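Local coordinates for autoinducer 2-binding protein LsrB (Clostridium saccharobutylicum DSM 13864, PDB 6DSP), which binds the quorum-sensing signal autoinducer-2 as a receptor of the bacterial solute-binding protein 2 family, at residues L142-K147 against I217-I221. Numbering follows the deposited sequence.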
loop_
_atom_site.group_PDB
_atom_site.type_symbol
_atom_site.label_atom_id
_atom_site.label_comp_id
_atom_site.label_asym_id
_atom_site.label_seq_id
_atom_site.Cartn_x
_atom_site.Cartn_y
_atom_site.Cartn_z
ATOM N N LEU A 142 -2.763 -18.433 -12.356
ATOM C CA LEU A 142 -2.450 -19.861 -12.286
ATOM C C LEU A 142 -3.280 -20.648 -13.287
ATOM O O LEU A 142 -2.751 -21.492 -14.023
ATOM C CB LEU A 142 -2.710 -20.368 -10.862
ATOM C CG LEU A 142 -1.642 -19.994 -9.820
ATOM C CD1 LEU A 142 -2.215 -20.166 -8.418
ATOM C CD2 LEU A 142 -0.357 -20.798 -10.003
ATOM N N LYS A 143 -4.585 -20.357 -13.347
ATOM C CA LYS A 143 -5.427 -21.053 -14.310
ATOM C C LYS A 143 -4.976 -20.775 -15.748
ATOM O O LYS A 143 -4.950 -21.684 -16.581
ATOM C CB LYS A 143 -6.887 -20.668 -14.081
ATOM C CG LYS A 143 -7.877 -21.448 -14.925
ATOM C CD LYS A 143 -9.292 -21.208 -14.400
ATOM C CE LYS A 143 -10.300 -22.031 -15.173
ATOM N NZ LYS A 143 -9.851 -23.457 -15.228
ATOM N N GLU A 144 -4.517 -19.544 -16.027
ATOM C CA GLU A 144 -4.117 -19.182 -17.382
ATOM C C GLU A 144 -2.812 -19.823 -17.810
ATOM O O GLU A 144 -2.572 -19.933 -19.023
ATOM C CB GLU A 144 -4.048 -17.666 -17.518
ATOM C CG GLU A 144 -5.445 -17.075 -17.486
ATOM C CD GLU A 144 -5.481 -15.611 -17.141
ATOM O OE1 GLU A 144 -4.417 -15.018 -16.889
ATOM O OE2 GLU A 144 -6.604 -15.053 -17.103
ATOM N N ARG A 145 -1.982 -20.284 -16.875
ATOM C CA ARG A 145 -0.786 -21.030 -17.248
ATOM C C ARG A 145 -0.999 -22.537 -17.188
ATOM O O ARG A 145 -0.036 -23.295 -17.255
ATOM C CB ARG A 145 0.466 -20.585 -16.488
ATOM C CG ARG A 145 0.515 -20.949 -15.011
ATOM C CD ARG A 145 1.922 -20.714 -14.454
ATOM N NE ARG A 145 2.100 -20.987 -13.019
ATOM C CZ ARG A 145 2.512 -22.150 -12.514
ATOM N NH1 ARG A 145 2.749 -23.186 -13.307
ATOM N NH2 ARG A 145 2.683 -22.290 -11.200
ATOM N N GLY A 146 -2.237 -22.984 -17.053
ATOM C CA GLY A 146 -2.543 -24.390 -17.209
ATOM C C GLY A 146 -2.625 -25.169 -15.923
ATOM O O GLY A 146 -2.690 -26.405 -15.972
ATOM N N LYS A 147 -2.601 -24.493 -14.777
ATOM C CA LYS A 147 -2.844 -25.158 -13.506
ATOM C C LYS A 147 -4.346 -25.211 -13.225
ATOM O O LYS A 147 -5.164 -24.555 -13.875
ATOM C CB LYS A 147 -2.117 -24.420 -12.360
ATOM C CG LYS A 147 -0.595 -24.239 -12.572
ATOM C CD LYS A 147 0.128 -25.584 -12.484
ATOM C CE LYS A 147 0.176 -26.070 -11.033
ATOM N NZ LYS A 147 0.865 -27.409 -10.915
ATOM N N ILE A 217 8.087 -23.633 -6.673
ATOM C CA ILE A 217 6.981 -22.816 -6.192
ATOM C C ILE A 217 6.056 -22.464 -7.368
ATOM O O ILE A 217 6.507 -22.243 -8.502
ATOM C CB ILE A 217 7.537 -21.577 -5.464
ATOM C CG1 ILE A 217 6.466 -20.935 -4.584
ATOM C CG2 ILE A 217 8.168 -20.582 -6.462
ATOM C CD1 ILE A 217 7.060 -19.947 -3.556
ATOM N N ASP A 218 4.748 -22.382 -7.076
ATOM C CA ASP A 218 3.775 -22.064 -8.111
ATOM C C ASP A 218 3.370 -20.602 -8.130
ATOM O O ASP A 218 3.075 -20.057 -9.206
ATOM C CB ASP A 218 2.479 -22.872 -7.904
ATOM C CG ASP A 218 2.662 -24.348 -8.194
ATOM O OD1 ASP A 218 3.051 -24.686 -9.340
ATOM O OD2 ASP A 218 2.435 -25.149 -7.259
ATOM N N LEU A 219 3.331 -19.960 -6.970
ATOM C CA LEU A 219 2.758 -18.623 -6.838
ATOM C C LEU A 219 3.551 -17.846 -5.803
ATOM O O LEU A 219 3.778 -18.342 -4.688
ATOM C CB LEU A 219 1.294 -18.774 -6.342
ATOM C CG LEU A 219 0.589 -17.503 -5.892
ATOM C CD1 LEU A 219 0.427 -16.521 -7.074
ATOM C CD2 LEU A 219 -0.736 -17.863 -5.238
ATOM N N ILE A 220 3.931 -16.617 -6.147
ATOM C CA ILE A 220 4.572 -15.713 -5.177
ATOM C C ILE A 220 3.722 -14.461 -5.115
ATOM O O ILE A 220 3.565 -13.775 -6.132
ATOM C CB ILE A 220 6.025 -15.365 -5.565
ATOM C CG1 ILE A 220 6.833 -16.643 -5.870
ATOM C CG2 ILE A 220 6.672 -14.534 -4.402
ATOM C CD1 ILE A 220 8.218 -16.363 -6.426
ATOM N N ILE A 221 3.143 -14.191 -3.939
ATOM C CA ILE A 221 2.255 -13.040 -3.762
ATOM C C ILE A 221 3.113 -11.902 -3.223
ATOM O O ILE A 221 3.577 -11.961 -2.083
ATOM C CB ILE A 221 1.093 -13.348 -2.794
ATOM C CG1 ILE A 221 0.282 -14.586 -3.273
ATOM C CG2 ILE A 221 0.199 -12.126 -2.678
ATOM C CD1 ILE A 221 -0.746 -15.041 -2.231
#
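Arg145 NH2 makes both hydrogen bonds between a helix end and Asp218, the residue immediately before strand 219-222, a worked example of how one guanidinium can serve backbone and side chain at once. Followed outward from CB, the arginine chain first turns between its own backbone N and carbonyl carbon (chi1 71°), then runs extended through CG and CD to NE, which hydrogen-bonds to Thr246 OG1 on the neighbouring strand. Lys147 CG lies over one face of the guanidinium, 3.6 Å above its plane and displaced toward the rim. At the tip, Arg145 NH2 lies 3.0 Å from the backbone O of Asp218 and meets a lone pair in the carbonyl plane, although this oxygen sits 16° out of the guanidinium plane. The bond from Arg145 NH2 to Asp218 OD1, 3.1 Å, is a salt bridge on the anti lone pair, with OD1 close to the guanidinium plane. Lys147, bent in mid-chain, brings CE to 3.6 Å from Asp218 OD1 and adds a long salt bridge through NZ. OD2 accepts a hydrogen bond from Lys155 N, so both carboxylate oxygens have partners; the surrounding positive charge probably favours the ionised acid. Alongside the polar network, Leu142 CD2 packs 3.6 Å from Asp218 O, and Leu142 CD1 meets Leu219 CD2 at 4.2 Å, the leucine side chains crossing at about a right angle. Gly146, at positive phi, is the C-prime residue of a Schellman motif that closes helix 127-144, and the contact joins this end to strand 219-222 of the parallel sheet in a periplasmic-binding-protein fold.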